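PDB 6Y43: angiopoietin-related protein 6 from Homo sapiens, which probably acts as a secreted growth-factor-like protein of the angiopoietin-like family, with a calcium-binding fibrinogen-like globe. Local coordinates for residues Q42-G47 with E96-L101. Numbering follows the deposited sequence.
Sequences QLEGGG and ELLVLL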
ATOM      1  N   GLN A  42       4.019 -16.552   2.226  1.00 13.11           N
ATOM      2  CA  GLN A  42       5.314 -17.102   2.636  1.00 12.41           C
ATOM      3  C   GLN A  42       6.183 -16.104   3.380  1.00 17.35           C
ATOM      4  O   GLN A  42       6.773 -16.448   4.408  1.00 17.42           O
ATOM      5  CB  GLN A  42       6.075 -17.615   1.409  1.00 17.92           C
ATOM      6  CG  GLN A  42       5.533 -18.891   0.853  1.00 16.99           C
ATOM      7  CD  GLN A  42       5.742 -20.067   1.789  1.00 27.75           C
ATOM      8  OE1 GLN A  42       6.866 -20.352   2.219  1.00 28.54           O
ATOM      9  NE2 GLN A  42       4.651 -20.746   2.134  1.00 25.91           N
ATOM     10  N   LEU A  43       6.266 -14.867   2.912  1.00 14.76           N
ATOM     11  CA  LEU A  43       7.170 -13.911   3.545  1.00 15.83           C
ATOM     12  C   LEU A  43       6.746 -13.587   4.974  1.00 17.95           C
ATOM     13  O   LEU A  43       5.582 -13.270   5.247  1.00 13.83           O
ATOM     14  CB  LEU A  43       7.247 -12.643   2.693  1.00 17.36           C
ATOM     15  CG  LEU A  43       8.176 -11.512   3.135  1.00 28.73           C
ATOM     16  CD1 LEU A  43       8.780 -10.842   1.911  1.00 35.06           C
ATOM     17  CD2 LEU A  43       7.387 -10.532   3.958  1.00 29.58           C
ATOM     18  N   GLU A  44       7.720 -13.658   5.885  1.00 19.68           N
ATOM     19  CA  GLU A  44       7.542 -13.331   7.298  1.00 20.42           C
ATOM     20  C   GLU A  44       6.299 -13.993   7.876  1.00 20.89           C
ATOM     21  O   GLU A  44       5.457 -13.365   8.522  1.00 25.52           O
ATOM     22  CB  GLU A  44       7.502 -11.822   7.495  1.00 25.11           C
ATOM     23  CG  GLU A  44       8.873 -11.229   7.430  1.00 25.59           C
ATOM     24  CD  GLU A  44       8.865  -9.741   7.669  1.00 26.61           C
ATOM     25  OE1 GLU A  44       8.130  -9.306   8.568  1.00 28.09           O
ATOM     26  OE2 GLU A  44       9.569  -9.015   6.941  1.00 25.20           O
ATOM     27  N   GLY A  45       6.198 -15.286   7.645  1.00 19.63           N
ATOM     28  CA  GLY A  45       5.152 -16.081   8.224  1.00 24.94           C
ATOM     29  C   GLY A  45       3.883 -16.105   7.419  1.00 15.39           C
ATOM     30  O   GLY A  45       2.976 -16.879   7.751  1.00 20.04           O
ATOM     31  N   GLY A  46       3.801 -15.302   6.355  1.00 15.12           N
ATOM     32  CA  GLY A  46       2.600 -15.254   5.541  1.00 14.47           C
ATOM     33  C   GLY A  46       1.439 -14.552   6.222  1.00 15.10           C
ATOM     34  O   GLY A  46       1.564 -13.903   7.273  1.00 13.87           O
ATOM     35  N   GLY A  47       0.278 -14.671   5.567  1.00 11.91           N
ATOM     36  CA  GLY A  47      -0.935 -14.069   6.063  1.00 11.82           C
ATOM     37  C   GLY A  47      -1.076 -12.588   5.771  1.00  9.90           C
ATOM     38  O   GLY A  47      -1.845 -11.910   6.457  1.00 11.78           O
ATOM     39  N   GLU A  96      -0.604  -4.708  11.508  1.00 11.60           N
ATOM     40  CA  GLU A  96       0.756  -4.401  11.095  1.00 12.84           C
ATOM     41  C   GLU A  96       0.759  -4.082   9.606  1.00 12.91           C
ATOM     42  O   GLU A  96       0.089  -4.758   8.807  1.00 12.57           O
ATOM     43  CB  GLU A  96       1.682  -5.581  11.374  1.00 13.40           C
ATOM     44  CG  GLU A  96       3.116  -5.343  10.967  1.00 15.29           C
ATOM     45  CD  GLU A  96       4.040  -6.468  11.380  1.00 22.50           C
ATOM     46  OE1 GLU A  96       3.534  -7.520  11.853  1.00 20.37           O
ATOM     47  OE2 GLU A  96       5.270  -6.297  11.211  1.00 20.60           O
ATOM     48  N   LEU A  97       1.498  -3.040   9.240  1.00  9.60           N
ATOM     49  CA  LEU A  97       1.760  -2.711   7.849  1.00 10.67           C
ATOM     50  C   LEU A  97       3.162  -3.143   7.478  1.00 12.06           C
ATOM     51  O   LEU A  97       4.120  -2.812   8.190  1.00  9.44           O
ATOM     52  CB  LEU A  97       1.627  -1.210   7.625  1.00 11.30           C
ATOM     53  CG  LEU A  97       2.068  -0.673   6.275  1.00  9.22           C
ATOM     54  CD1 LEU A  97       1.066  -1.089   5.202  1.00 13.02           C
ATOM     55  CD2 LEU A  97       2.080   0.850   6.361  1.00 10.57           C
ATOM     56  N   LEU A  98       3.281  -3.861   6.361  1.00  9.49           N
ATOM     57  CA  LEU A  98       4.557  -4.257   5.795  1.00  9.41           C
ATOM     58  C   LEU A  98       4.697  -3.608   4.428  1.00 12.12           C
ATOM     59  O   LEU A  98       3.773  -3.673   3.613  1.00 10.48           O
ATOM     60  CB  LEU A  98       4.641  -5.785   5.668  1.00 10.69           C
ATOM     61  CG  LEU A  98       5.866  -6.352   4.969  1.00 13.05           C
ATOM     62  CD1 LEU A  98       7.115  -6.083   5.756  1.00 14.06           C
ATOM     63  CD2 LEU A  98       5.672  -7.855   4.775  1.00 16.88           C
ATOM     64  N   VAL A  99       5.819  -2.934   4.194  1.00  8.49           N
ATOM     65  CA  VAL A  99       6.122  -2.352   2.894  1.00  8.85           C
ATOM     66  C   VAL A  99       7.287  -3.131   2.326  1.00  8.54           C
ATOM     67  O   VAL A  99       8.320  -3.279   2.988  1.00  9.40           O
ATOM     68  CB  VAL A  99       6.455  -0.852   2.981  1.00  6.57           C
ATOM     69  CG1 VAL A  99       6.863  -0.336   1.639  1.00  9.71           C
ATOM     70  CG2 VAL A  99       5.249  -0.061   3.505  1.00  8.50           C
ATOM     71  N   LEU A 100       7.124  -3.627   1.112  1.00  8.74           N
ATOM     72  CA  LEU A 100       8.147  -4.421   0.442  1.00  8.48           C
ATOM     73  C   LEU A 100       8.623  -3.643  -0.774  1.00 10.47           C
ATOM     74  O   LEU A 100       7.798  -3.186  -1.572  1.00 10.92           O
ATOM     75  CB  LEU A 100       7.585  -5.772   0.010  1.00 10.25           C
ATOM     76  CG  LEU A 100       7.060  -6.694   1.101  1.00 13.91           C
ATOM     77  CD1 LEU A 100       6.505  -7.948   0.465  1.00 15.33           C
ATOM     78  CD2 LEU A 100       8.158  -7.060   2.085  1.00 14.71           C
ATOM     79  N   LEU A 101       9.943  -3.514  -0.927  1.00  8.54           N
ATOM     80  CA  LEU A 101      10.539  -2.736  -1.998  1.00  8.22           C
ATOM     81  C   LEU A 101      11.607  -3.552  -2.707  1.00  8.73           C
ATOM     82  O   LEU A 101      12.315  -4.342  -2.077  1.00 10.23           O
ATOM     83  CB  LEU A 101      11.189  -1.465  -1.448  1.00  7.98           C
ATOM     84  CG  LEU A 101      10.337  -0.641  -0.480  1.00  8.80           C
ATOM     85  CD1 LEU A 101      11.201   0.404   0.177  1.00 11.59           C
ATOM     86  CD2 LEU A 101       9.171   0.012  -1.252  1.00 12.16           C
TER
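The carboxylate of Glu-44 is the flat group that meets the strand: Leu-98 CD1 approaches obliquely beyond OE2, 4.0 Å away and about 45° out of the carboxylate plane, lying squarely neither on a face nor at an edge. The polar work of this group is done by strand 108-118, where Arg-110 forms a salt bridge with OE2 and His-112 is hydrogen-bonded to OE1. These partners would probably help the carboxylate tolerate Glu-96, whose OE2 is 4.9 Å from Glu-44 OE1. Glutamate suits the place because its extended chain, chi2 -178°, carries the charge past the leucine to its basic partners. Beside it, Leu-43 makes the apolar part of the contact. With CG opposite the backbone N (chi1 -178°), its side chain passes obliquely over Leu-98, Leu-43 CD2 and Leu-98 CD2 being 3.3 Å apart, closer than usual van der Waals contact. Leu-43 CD1 meets Leu-100 CD2 tip to tip at 3.8 Å. Leu-98 and Leu-100, two apart on the strand, both point toward the loop, and their branched apolar ends suit the two methyls of Leu-43. The setting is the fibrinogen C-terminal globe, in which the loop joining antiparallel strands 33-40 and 48-54 packs on strand 95-102, itself paired with strands 108-118 and 212-219. An alanine in place of Leu-43 would remove both methyls and is likely to open a gap over Leu-98 and Leu-100, leaving their ends less firmly held. The loop brings Leu-43 and Glu-44 forward through a type I' beta turn, closed by a 2.9 Å hydrogen bond from Gly-46 N to Leu-43 O. Glu-44 and Gly-45 take its two central positions at positive phi; Gly-45 has backbone angles at which any side chain would collide with the carbonyl oxygen of Glu-44. Arg-218 of strand 212-219 hydrogen-bonds through NH1 to the carbonyl oxygens of Glu-44 and Gly-46.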